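Local coordinates for protein reducing end xylose-releasing exo-oligoxylanase (Bacillus halodurans, PDB 1WU4) that hydrolyses xylooligosaccharides of three or more units, releasing xylose from their reducing end with inversion of anomeric configuration, at residues 194-198 against 263-267; 238-243 against 305-310. The protein carries 1 engineered substitution. Residue numbers count along the deposited sequence, not the author numbering.

Interaction 1 (194-198 against 263-267)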
loop_
_atom_site.group_PDB
_atom_site.type_symbol
_atom_site.label_atom_id
_atom_site.label_comp_id
_atom_site.label_asym_id
_atom_site.label_seq_id
_atom_site.Cartn_x
_atom_site.Cartn_y
_atom_site.Cartn_z
ATOM N N SER A 194 1.983 12.159 10.963
ATOM C CA SER A 194 1.743 10.972 10.161
ATOM C C SER A 194 1.406 11.234 8.699
ATOM O O SER A 194 1.548 12.348 8.198
ATOM C CB SER A 194 0.626 10.159 10.831
ATOM O OG SER A 194 0.558 8.832 10.344
ATOM N N ASP A 195 0.964 10.177 8.026
ATOM C CA ASP A 195 0.592 10.208 6.616
ATOM C C ASP A 195 -0.600 9.249 6.535
ATOM O O ASP A 195 -0.435 8.035 6.642
ATOM C CB ASP A 195 1.778 9.701 5.787
ATOM C CG ASP A 195 1.536 9.766 4.293
ATOM O OD1 ASP A 195 0.461 9.325 3.838
ATOM O OD2 ASP A 195 2.445 10.241 3.570
ATOM N N PRO A 196 -1.824 9.783 6.367
ATOM C CA PRO A 196 -3.026 8.941 6.289
ATOM C C PRO A 196 -2.936 7.678 5.427
ATOM O O PRO A 196 -3.389 6.609 5.844
ATOM C CB PRO A 196 -4.089 9.914 5.790
ATOM C CG PRO A 196 -3.688 11.187 6.475
ATOM C CD PRO A 196 -2.179 11.212 6.271
ATOM N N SER A 197 -2.341 7.799 4.244
ATOM C CA SER A 197 -2.216 6.668 3.327
ATOM C C SER A 197 -1.348 5.527 3.855
ATOM O O SER A 197 -1.377 4.427 3.304
ATOM C CB SER A 197 -1.667 7.138 1.973
ATOM O OG SER A 197 -0.288 7.461 2.045
ATOM N N TYR A 198 -0.581 5.786 4.910
ATOM C CA TYR A 198 0.291 4.774 5.509
ATOM C C TYR A 198 -0.462 3.873 6.486
ATOM O O TYR A 198 0.044 2.825 6.892
ATOM C CB TYR A 198 1.422 5.442 6.293
ATOM C CG TYR A 198 2.539 6.071 5.487
ATOM C CD1 TYR A 198 2.398 6.351 4.127
ATOM C CD2 TYR A 198 3.733 6.434 6.113
ATOM C CE1 TYR A 198 3.426 6.983 3.410
ATOM C CE2 TYR A 198 4.755 7.060 5.415
ATOM C CZ TYR A 198 4.599 7.333 4.068
ATOM O OH TYR A 198 5.619 7.966 3.389
ATOM N N ASP A 263 -0.024 10.752 -2.532
ATOM C CA ASP A 263 -0.070 9.837 -1.388
ATOM C C ASP A 263 -1.505 9.480 -1.007
ATOM O O ASP A 263 -1.833 8.311 -0.780
ATOM C CB ASP A 263 0.593 10.473 -0.159
ATOM C CG ASP A 263 2.099 10.312 -0.138
ATOM O OD1 ASP A 263 2.725 10.290 -1.215
ATOM O OD2 ASP A 263 2.662 10.229 0.976
ATOM N N SER A 264 -2.343 10.513 -0.942
ATOM C CA SER A 264 -3.747 10.419 -0.543
ATOM C C SER A 264 -4.606 9.400 -1.270
ATOM O O SER A 264 -5.532 8.839 -0.685
ATOM C CB SER A 264 -4.431 11.781 -0.710
ATOM O OG SER A 264 -3.666 12.835 -0.162
ATOM N N TYR A 265 -4.326 9.187 -2.548
ATOM C CA TYR A 265 -5.127 8.272 -3.346
ATOM C C TYR A 265 -5.264 6.890 -2.726
ATOM O O TYR A 265 -6.306 6.247 -2.850
ATOM C CB TYR A 265 -4.542 8.150 -4.757
ATOM C CG TYR A 265 -4.372 9.467 -5.487
ATOM C CD1 TYR A 265 -5.019 10.628 -5.053
ATOM C CD2 TYR A 265 -3.572 9.548 -6.629
ATOM C CE1 TYR A 265 -4.872 11.834 -5.739
ATOM C CE2 TYR A 265 -3.423 10.748 -7.320
ATOM C CZ TYR A 265 -4.072 11.883 -6.872
ATOM O OH TYR A 265 -3.916 13.064 -7.554
ATOM N N ARG A 266 -4.218 6.442 -2.042
ATOM C CA ARG A 266 -4.229 5.119 -1.440
ATOM C C ARG A 266 -5.200 4.934 -0.283
ATOM O O ARG A 266 -5.547 3.804 0.055
ATOM C CB ARG A 266 -2.810 4.746 -1.015
ATOM C CG ARG A 266 -1.870 4.679 -2.205
ATOM C CD ARG A 266 -0.420 4.531 -1.801
ATOM N NE ARG A 266 0.045 5.676 -1.029
ATOM C CZ ARG A 266 1.325 5.948 -0.804
ATOM N NH1 ARG A 266 2.267 5.157 -1.298
ATOM N NH2 ARG A 266 1.659 7.008 -0.081
ATOM N N VAL A 267 -5.643 6.031 0.324
ATOM C CA VAL A 267 -6.584 5.933 1.431
ATOM C C VAL A 267 -7.852 5.174 1.021
ATOM O O VAL A 267 -8.282 4.260 1.722
ATOM C CB VAL A 267 -6.949 7.336 1.970
ATOM C CG1 VAL A 267 -8.097 7.237 2.967
ATOM C CG2 VAL A 267 -5.730 7.964 2.637
HETATM O O HOH W 1 5.258 9.552 1.196
#
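Asp195, in the t rotamer (chi1 -177°), directs its carboxylate at a second acid: its OD2 lies 2.6 Å from OD2 of Asp263, so close that one of the two groups probably carries a proton. The other oxygen, OD1, turns back to its own segment, accepting from Ser197 OG at 2.7 Å and weakly from Ser197 N at 3.2 Å. This ties the carboxylate to the 3-10 turn of 196-198, where Tyr198 N bonds to Asp195 O at 2.8 Å.

Ser197 takes the p rotamer (chi1 73°), and its hydroxyl is at once donor and acceptor, giving to Asp195 OD1 and accepting from Arg266 NH2 at 2.9 Å; a small donor-acceptor suits this tight spot, since its CB is already 3.0 Å from Asp263 O. In the (alpha/alpha)6 barrel of glycoside hydrolase family 8, Asp263 is by similarity the proton acceptor that an inverting mechanism needs.

Arg266 adopts m, t, m for chi1 to chi3 and folds back, its NE donating to Asp263 O at 3.2 Å and its NH2 forming a salt bridge with Asp263 OD2 at 3.5 Å. Its NH1 pairs with Glu70, the probable proton donor, so one guanidinium links both presumed catalytic acids. Although the CA-to-CB bond of Tyr198 points away, its m rotamer brings the ring back until the edge atom CE1 is 3.9 Å from Arg266 NH2. A water 2.7 Å from Tyr198 OH donates to Asp263 OD2, also at 2.7 Å. Beside these polar groups, Val267 CG2 packs 4.1 Å from Pro196 CB and 3.8 Å from Ser197 N, the apolar edge of the contact.

Interaction 2 (238-243 against 305-310); sequences TGLAPE and RYKIDG
Thr238 OG1 donates to Ile308 O at 2.6 Å and accepts from Leu240 N at 3.1 Å; the second bond makes an ST turn, with chi1 of Thr238 at 66° (p). Farther along, Glu243 OE1 and Arg305 NH1 form a long salt bridge, 3.9 Å, bridged by a water 2.6 Å from Glu243 OE1 and 2.9 Å from Arg305 NH1. Glu243 OE2 is bound to Asp263 N, and Arg305 NE to Glu315.

The segments run antiparallel without pairing as a sheet; the closest CA pairs are Leu240-Ile308 (5.1 Å) and Thr238-Asp309 (6.2 Å). Segment 238-243 is irregular, Gly239 (81/0) permitting the bend before an extended Leu240-Pro242. Strand 305-306 leads into a type I turn, Lys307-Gly310, closed by Gly310 N to Lys307 O at 2.9 Å; at 105/-16 a CB on Gly310 would jam against Asp309 O, which calls for glycine.

Ile308 (chi1 62°, chi2 171°) packs its CB 4.3 Å from Leu240 CB and its CG2 3.9 Å from Pro242 CD. Leu240 (m, t) sets CD1 4.2 Å from Tyr306 CB, near Phe294. This joins the loop after helix 216-233 to strand 304-306 and its following turn through one direct hydrogen bond, an apolar centre and a hydrated ion pair, implying that hydrophobic packing supplies much of the contact.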
loop_
_atom_site.group_PDB
_atom_site.type_symbol
_atom_site.label_atom_id
_atom_site.label_comp_id
_atom_site.label_asym_id
_atom_site.label_seq_id
_atom_site.Cartn_x
_atom_site.Cartn_y
_atom_site.Cartn_z
ATOM N N THR A 238 -16.148 15.947 1.670
ATOM C CA THR A 238 -15.566 15.379 0.456
ATOM C C THR A 238 -14.952 14.000 0.644
ATOM O O THR A 238 -14.808 13.247 -0.320
ATOM C CB THR A 238 -14.449 16.264 -0.081
ATOM O OG1 THR A 238 -13.369 16.256 0.860
ATOM C CG2 THR A 238 -14.938 17.692 -0.275
ATOM N N GLY A 239 -14.569 13.688 1.878
ATOM C CA GLY A 239 -13.947 12.409 2.164
ATOM C C GLY A 239 -12.468 12.402 1.809
ATOM O O GLY A 239 -11.790 11.394 2.005
ATOM N N LEU A 240 -11.963 13.526 1.309
ATOM C CA LEU A 240 -10.559 13.625 0.906
ATOM C C LEU A 240 -9.599 13.754 2.086
ATOM O O LEU A 240 -9.835 14.530 3.010
ATOM C CB LEU A 240 -10.366 14.822 -0.032
ATOM C CG LEU A 240 -11.254 14.877 -1.279
ATOM C CD1 LEU A 240 -10.916 16.133 -2.067
ATOM C CD2 LEU A 240 -11.054 13.635 -2.137
ATOM N N ALA A 241 -8.511 12.990 2.039
ATOM C CA ALA A 241 -7.501 13.019 3.092
ATOM C C ALA A 241 -6.228 13.682 2.579
ATOM O O ALA A 241 -5.885 13.559 1.403
ATOM C CB ALA A 241 -7.189 11.599 3.560
ATOM N N PRO A 242 -5.512 14.401 3.457
ATOM C CA PRO A 242 -4.270 15.076 3.077
ATOM C C PRO A 242 -3.144 14.054 2.973
ATOM O O PRO A 242 -3.261 12.945 3.499
ATOM C CB PRO A 242 -4.049 16.053 4.226
ATOM C CG PRO A 242 -4.560 15.271 5.407
ATOM C CD PRO A 242 -5.850 14.677 4.867
ATOM N N GLU A 243 -2.061 14.417 2.295
ATOM C CA GLU A 243 -0.930 13.505 2.170
ATOM C C GLU A 243 -0.258 13.314 3.532
ATOM O O GLU A 243 0.005 12.184 3.941
ATOM C CB GLU A 243 0.061 14.034 1.137
ATOM C CG GLU A 243 -0.485 13.981 -0.276
ATOM C CD GLU A 243 0.540 14.388 -1.308
ATOM O OE1 GLU A 243 0.875 15.589 -1.372
ATOM O OE2 GLU A 243 1.013 13.500 -2.050
ATOM N N ARG A 305 -5.101 18.803 -8.085
ATOM C CA ARG A 305 -4.665 18.662 -6.711
ATOM C C ARG A 305 -5.815 19.453 -6.083
ATOM O O ARG A 305 -6.226 20.481 -6.634
ATOM C CB ARG A 305 -3.348 19.402 -6.455
ATOM C CG ARG A 305 -2.928 19.417 -4.980
ATOM C CD ARG A 305 -1.823 20.430 -4.700
ATOM N NE ARG A 305 -0.562 20.103 -5.361
ATOM C CZ ARG A 305 0.352 19.266 -4.880
ATOM N NH1 ARG A 305 0.161 18.651 -3.720
ATOM N NH2 ARG A 305 1.473 19.057 -5.555
ATOM N N TYR A 306 -6.357 18.981 -4.970
ATOM C CA TYR A 306 -7.458 19.687 -4.314
ATOM C C TYR A 306 -7.151 19.879 -2.843
ATOM O O TYR A 306 -6.473 19.048 -2.235
ATOM C CB TYR A 306 -8.759 18.879 -4.382
ATOM C CG TYR A 306 -9.206 18.463 -5.760
ATOM C CD1 TYR A 306 -9.973 19.314 -6.555
ATOM C CD2 TYR A 306 -8.855 17.217 -6.273
ATOM C CE1 TYR A 306 -10.379 18.931 -7.831
ATOM C CE2 TYR A 306 -9.250 16.827 -7.543
ATOM C CZ TYR A 306 -10.009 17.685 -8.316
ATOM O OH TYR A 306 -10.377 17.292 -9.582
ATOM N N LYS A 307 -7.639 20.975 -2.269
ATOM C CA LYS A 307 -7.488 21.159 -0.834
ATOM C C LYS A 307 -8.467 20.083 -0.366
ATOM O O LYS A 307 -9.354 19.687 -1.130
ATOM C CB LYS A 307 -7.957 22.553 -0.407
ATOM C CG LYS A 307 -7.147 23.673 -1.040
ATOM C CD LYS A 307 -7.534 25.048 -0.511
ATOM C CE LYS A 307 -6.947 25.307 0.860
ATOM N NZ LYS A 307 -7.193 26.712 1.295
ATOM N N ILE A 308 -8.338 19.591 0.857
ATOM C CA ILE A 308 -9.246 18.528 1.259
ATOM C C ILE A 308 -10.712 18.933 1.295
ATOM O O ILE A 308 -11.587 18.074 1.273
ATOM C CB ILE A 308 -8.835 17.881 2.609
ATOM C CG1 ILE A 308 -8.877 18.904 3.743
ATOM C CG2 ILE A 308 -7.438 17.273 2.474
ATOM C CD1 ILE A 308 -8.693 18.274 5.115
ATOM N N ASP A 309 -10.993 20.232 1.324
ATOM C CA ASP A 309 -12.386 20.668 1.336
ATOM C C ASP A 309 -12.967 20.701 -0.079
ATOM O O ASP A 309 -14.125 21.067 -0.276
ATOM C CB ASP A 309 -12.527 22.037 2.018
ATOM C CG ASP A 309 -11.970 23.179 1.190
ATOM O OD1 ASP A 309 -11.357 22.933 0.134
ATOM O OD2 ASP A 309 -12.146 24.343 1.612
ATOM N N GLY A 310 -12.156 20.317 -1.063
ATOM C CA GLY A 310 -12.629 20.281 -2.436
ATOM C C GLY A 310 -12.160 21.393 -3.354
ATOM O O GLY A 310 -12.275 21.269 -4.574
HETATM O O HOH W 2 2.413 17.053 -2.909
#

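How the interactions relate
Along the chain the segments alternate: 194-198, 238-243, 263-267, 305-310, so the two contacts interlock. Their centres are about 11 Å apart; the centre of interaction 1 is about 9 Å, and that of interaction 2 about 19 Å, from the centre of the chain. The short sheet of strands 193-194 and 245-246 joins them, since 194-198 begins at the end of one strand and 238-243 leads into the other. They also touch directly: Glu243 OE2 probably accepts a hydrogen bond from Asp263 N at 3.0 Å, and Ser264 OG lies 2.8 Å from Ala241 O. The backbone at the presumed catalytic base is thus connected, through Glu243, to strand 304-306 further out.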